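Local coordinates for type 2A phosphatase-associated protein 42 (Saccharomyces cerevisiae, PDB 2V0P), which associates with the catalytic subunits of type 2A-like phosphatases, inhibits SIT4 and takes part in negative regulation of TOR signalling in yeast, at residues S13-T17 with K18-T22; E30-G33 with L34-S37. All coordinates share one frame; numbering follows the deposited sequence.

Contact 1 (S13-T17 with K18-T22)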
loop_
_atom_site.group_PDB
_atom_site.type_symbol
_atom_site.label_atom_id
_atom_site.label_comp_id
_atom_site.label_asym_id
_atom_site.label_seq_id
_atom_site.Cartn_x
_atom_site.Cartn_y
_atom_site.Cartn_z
ATOM N N SER A 13 -29.025 -4.424 -12.136
ATOM C CA SER A 13 -29.521 -3.072 -12.182
ATOM C C SER A 13 -29.382 -2.339 -10.826
ATOM O O SER A 13 -29.057 -1.180 -10.802
ATOM C CB SER A 13 -30.951 -3.074 -12.661
ATOM O OG SER A 13 -31.414 -1.764 -12.843
ATOM N N LEU A 14 -29.658 -3.023 -9.723
ATOM C CA LEU A 14 -29.511 -2.422 -8.404
ATOM C C LEU A 14 -28.042 -2.054 -8.215
ATOM O O LEU A 14 -27.754 -0.967 -7.815
ATOM C CB LEU A 14 -29.984 -3.352 -7.291
ATOM C CG LEU A 14 -31.502 -3.520 -7.150
ATOM C CD1 LEU A 14 -31.814 -4.652 -6.198
ATOM C CD2 LEU A 14 -32.156 -2.233 -6.702
ATOM N N TYR A 15 -27.164 -2.970 -8.566
ATOM C CA TYR A 15 -25.736 -2.767 -8.533
ATOM C C TYR A 15 -25.320 -1.520 -9.306
ATOM O O TYR A 15 -24.751 -0.625 -8.724
ATOM C CB TYR A 15 -24.950 -3.997 -9.012
ATOM C CG TYR A 15 -23.463 -3.731 -8.972
ATOM C CD1 TYR A 15 -22.776 -3.687 -7.733
ATOM C CD2 TYR A 15 -22.760 -3.443 -10.124
ATOM C CE1 TYR A 15 -21.406 -3.414 -7.669
ATOM C CE2 TYR A 15 -21.365 -3.153 -10.089
ATOM C CZ TYR A 15 -20.708 -3.137 -8.855
ATOM O OH TYR A 15 -19.369 -2.853 -8.812
ATOM N N SER A 16 -25.650 -1.452 -10.600
ATOM C CA SER A 16 -25.224 -0.346 -11.445
ATOM C C SER A 16 -25.797 0.988 -11.079
ATOM O O SER A 16 -25.122 1.985 -11.202
ATOM C CB SER A 16 -25.506 -0.627 -12.942
ATOM O OG SER A 16 -24.788 -1.756 -13.331
ATOM N N THR A 17 -27.049 1.012 -10.644
ATOM C CA THR A 17 -27.741 2.232 -10.416
ATOM C C THR A 17 -27.515 2.776 -8.993
ATOM O O THR A 17 -27.527 3.972 -8.801
ATOM C CB THR A 17 -29.237 2.089 -10.709
ATOM O OG1 THR A 17 -29.793 1.058 -9.891
ATOM C CG2 THR A 17 -29.461 1.724 -12.180
ATOM N N LYS A 18 -27.287 1.898 -8.024
ATOM C CA LYS A 18 -27.329 2.303 -6.623
ATOM C C LYS A 18 -26.203 1.803 -5.756
ATOM O O LYS A 18 -25.957 2.377 -4.705
ATOM C CB LYS A 18 -28.673 1.893 -5.957
ATOM C CG LYS A 18 -29.860 2.578 -6.516
ATOM C CD LYS A 18 -31.040 2.483 -5.589
ATOM C CE LYS A 18 -32.091 3.528 -5.942
ATOM N NZ LYS A 18 -31.618 4.907 -5.620
ATOM N N LEU A 19 -25.537 0.736 -6.141
ATOM C CA LEU A 19 -24.539 0.154 -5.271
ATOM C C LEU A 19 -23.121 0.332 -5.772
ATOM O O LEU A 19 -22.212 0.401 -4.960
ATOM C CB LEU A 19 -24.825 -1.341 -4.987
ATOM C CG LEU A 19 -26.264 -1.571 -4.474
ATOM C CD1 LEU A 19 -26.698 -3.075 -4.540
ATOM C CD2 LEU A 19 -26.389 -1.060 -3.094
ATOM N N GLU A 20 -22.926 0.378 -7.097
ATOM C CA GLU A 20 -21.593 0.572 -7.646
ATOM C C GLU A 20 -20.966 1.884 -7.133
ATOM O O GLU A 20 -19.852 1.886 -6.627
ATOM C CB GLU A 20 -21.596 0.582 -9.155
ATOM C CG GLU A 20 -20.193 0.451 -9.717
ATOM C CD GLU A 20 -20.173 0.193 -11.210
ATOM O OE1 GLU A 20 -21.256 0.218 -11.851
ATOM O OE2 GLU A 20 -19.064 -0.049 -11.741
ATOM N N HIS A 21 -21.705 2.962 -7.300
ATOM C CA HIS A 21 -21.351 4.273 -6.814
ATOM C C HIS A 21 -22.576 4.711 -6.046
ATOM O O HIS A 21 -23.705 4.382 -6.431
ATOM C CB HIS A 21 -21.148 5.223 -7.980
ATOM C CG HIS A 21 -20.122 4.753 -8.968
ATOM N ND1 HIS A 21 -18.781 4.642 -8.654
ATOM C CD2 HIS A 21 -20.240 4.361 -10.260
ATOM C CE1 HIS A 21 -18.120 4.201 -9.713
ATOM N NE2 HIS A 21 -18.981 4.029 -10.701
ATOM N N THR A 22 -22.355 5.433 -4.957
ATOM C CA THR A 22 -23.443 6.066 -4.227
ATOM C C THR A 22 -23.112 7.521 -3.864
ATOM O O THR A 22 -21.945 7.859 -3.693
ATOM C CB THR A 22 -23.836 5.254 -2.976
ATOM O OG1 THR A 22 -24.977 5.851 -2.370
ATOM C CG2 THR A 22 -22.689 5.166 -1.952
HETATM O O HOH W 1 -18.105 -2.638 -11.131
#

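Contact 2 (E30-G33 with L34-S37)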
loop_
_atom_site.group_PDB
_atom_site.type_symbol
_atom_site.label_atom_id
_atom_site.label_comp_id
_atom_site.label_asym_id
_atom_site.label_seq_id
_atom_site.Cartn_x
_atom_site.Cartn_y
_atom_site.Cartn_z
ATOM N N GLU A 30 -28.995 2.891 5.025
ATOM C CA GLU A 30 -29.751 2.892 3.791
ATOM C C GLU A 30 -28.875 2.213 2.739
ATOM O O GLU A 30 -29.332 1.319 2.104
ATOM C CB GLU A 30 -30.161 4.297 3.333
ATOM C CG GLU A 30 -31.205 4.980 4.128
ATOM C CD GLU A 30 -30.703 5.562 5.442
ATOM O OE1 GLU A 30 -29.470 5.773 5.578
ATOM O OE2 GLU A 30 -31.553 5.809 6.327
ATOM N N TYR A 31 -27.600 2.588 2.616
ATOM C CA TYR A 31 -26.719 1.883 1.678
ATOM C C TYR A 31 -26.448 0.418 2.061
ATOM O O TYR A 31 -26.580 -0.458 1.249
ATOM C CB TYR A 31 -25.402 2.673 1.415
ATOM C CG TYR A 31 -24.463 2.011 0.436
ATOM C CD1 TYR A 31 -24.574 2.247 -0.924
ATOM C CD2 TYR A 31 -23.478 1.162 0.860
ATOM C CE1 TYR A 31 -23.794 1.623 -1.805
ATOM C CE2 TYR A 31 -22.653 0.543 -0.036
ATOM C CZ TYR A 31 -22.826 0.786 -1.384
ATOM O OH TYR A 31 -22.007 0.205 -2.305
ATOM N N GLN A 32 -26.031 0.149 3.285
ATOM C CA GLN A 32 -25.649 -1.185 3.657
ATOM C C GLN A 32 -26.896 -2.127 3.615
ATOM O O GLN A 32 -26.773 -3.311 3.313
ATOM C CB GLN A 32 -25.018 -1.215 5.035
ATOM C CG GLN A 32 -23.630 -0.611 5.129
ATOM C CD GLN A 32 -22.694 -1.282 4.182
ATOM O OE1 GLN A 32 -22.589 -2.505 4.158
ATOM N NE2 GLN A 32 -22.057 -0.504 3.364
ATOM N N GLY A 33 -28.045 -1.557 3.960
ATOM C CA GLY A 33 -29.331 -2.221 3.995
ATOM C C GLY A 33 -29.667 -2.792 2.629
ATOM O O GLY A 33 -29.894 -3.960 2.531
ATOM N N LEU A 34 -29.657 -1.960 1.596
ATOM C CA LEU A 34 -29.864 -2.402 0.182
ATOM C C LEU A 34 -28.773 -3.342 -0.294
ATOM O O LEU A 34 -29.038 -4.326 -1.001
ATOM C CB LEU A 34 -29.943 -1.206 -0.763
ATOM C CG LEU A 34 -30.122 -1.450 -2.262
ATOM C CD1 LEU A 34 -31.457 -2.177 -2.490
ATOM C CD2 LEU A 34 -30.142 -0.106 -2.924
ATOM N N LEU A 35 -27.532 -3.079 0.120
ATOM C CA LEU A 35 -26.438 -3.926 -0.264
ATOM C C LEU A 35 -26.612 -5.342 0.296
ATOM O O LEU A 35 -26.498 -6.324 -0.432
ATOM C CB LEU A 35 -25.071 -3.277 0.106
ATOM C CG LEU A 35 -23.826 -4.055 -0.268
ATOM C CD1 LEU A 35 -23.508 -3.999 -1.747
ATOM C CD2 LEU A 35 -22.681 -3.581 0.527
ATOM N N LEU A 36 -26.910 -5.426 1.578
ATOM C CA LEU A 36 -27.161 -6.668 2.224
ATOM C C LEU A 36 -28.326 -7.426 1.594
ATOM O O LEU A 36 -28.230 -8.559 1.432
ATOM C CB LEU A 36 -27.436 -6.483 3.702
ATOM C CG LEU A 36 -27.678 -7.749 4.487
ATOM C CD1 LEU A 36 -26.536 -8.744 4.338
ATOM C CD2 LEU A 36 -27.932 -7.442 5.942
ATOM N N SER A 37 -29.400 -6.778 1.266
ATOM C CA SER A 37 -30.556 -7.539 0.720
ATOM C C SER A 37 -30.253 -7.988 -0.707
ATOM O O SER A 37 -30.650 -9.064 -1.101
ATOM C CB SER A 37 -31.854 -6.797 0.818
ATOM O OG SER A 37 -31.827 -5.614 0.080
#

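Contact 1 (S13-T17 with K18-T22)
Tyr15 and Glu20 both swing their CG anti to the backbone N (chi1 179° and -166°), and this brings the phenol ring and the glutamate chain together at a slant although they are five positions apart in the sequence. Glu20 CB sits over one face of the ring, toward its rim and 4.0 Å from the centroid of the Tyr15 ring, a CH-pi contact. The glutamate then runs extended, bringing its CG within 3.5 Å of Tyr15 OH, with the carboxylate turned only 25° from the ring plane. A water lying in plane at the ring edge closes the pair: it is 2.6 Å from Tyr15 OH and donates to Glu20 OE2. A tyrosine suits this place, since its ring can pack inward on Leu81 and Leu82 of helix 75-83 while its hydroxyl reaches water.

In the backbone the winding changes at the same place. Tyr15 O takes Glu20 N at 2.6 Å, an i to i+5 bond, and also Leu19 N, which comes from above the carbonyl plane. Leu14 O accepts from Lys18 N, with a weak second bond from Leu19 N. The Leu19 side chain makes apolar contacts here: its CB meets Tyr15 CD1, its CD1 approaches Leu14 CB, and it packs on Thr38 of helix 29-52 and Leu82 of helix 75-83.

One turn back, Thr17 OG1 and Thr17 N grip Ser13 O from opposite faces of its plane, the hydroxyl at 2.5 Å. Such a bond lets a threonine spend its hydroxyl on the helix's own backbone at an exposed position. A wider pi-type turn with an i to i+5 bond is common where an alpha-helix ends, here toward the C-terminus of the first helix in a tetratricopeptide repeat-like, all-helical domain.

Contact 2 (E30-G33 with L34-S37)
From Glu30 to Ser37 the chain is regular alpha-helix, each N-H of residues 34-37 bonding to the carbonyl four residues earlier; Leu34 N to Glu30 O is weak at 3.3 Å, whereas Leu36 N to Gln32 O is 2.7 Å. This is an early part of helix 29-52 in the tetratricopeptide repeat-like domain.

Along its buried side Tyr31, Gln32 and Leu35 stand together. Leu35 sends CG anti to its backbone N (chi1 -179°), and its CD2 branch touches both others, 4.2 Å from Tyr31 CE2 and 3.8 Å from Gln32 OE1. Against Tyr31 the leucine comes at a slant, whereas Gln32 and Leu35 run side by side in the same direction. Leucine serves here because its side chain is wholly apolar and also packs on Leu19 of helix 4-19.

The amide of Gln32 is buried yet well supplied: NE2 donates to Gln26 O, while OE1 accepts from Gln87 N and Arg86 NH1. A bend at chi2 (-57°) folds the chain back, bringing Gln32 NE2 to the edge of the Tyr31 ring. Glutamine, both donor and acceptor, can thus bind two loops at once.

Gly33, on the exposed side, has no side chain to bring into the packing, and its carbonyl still takes part in the helix: Gly33 O accepts from Ser37 N at 3.1 Å and has Ser37 OG 3.5 Å away.

Overall arrangement
Contact 1 lies at the C-terminal end of helix 4-19 and contact 2 near the start of helix 29-52, so the two flank the turn that joins consecutive helices; their centres are about 11 Å apart. They meet directly. Tyr31 OH is 2.7 Å from Leu19 O, a probable hydrogen bond that gives this carbonyl near the helix end a partner from the next helix. Around it Thr22 CG2 packs on Tyr31 CD1 at 3.6 Å, and Lys18 CD lies 3.8 Å from Leu34 CD2, the aliphatic part of the lysine meeting a leucine. Together they join two helices that follow one another in the chain, on one side of the chain's centre.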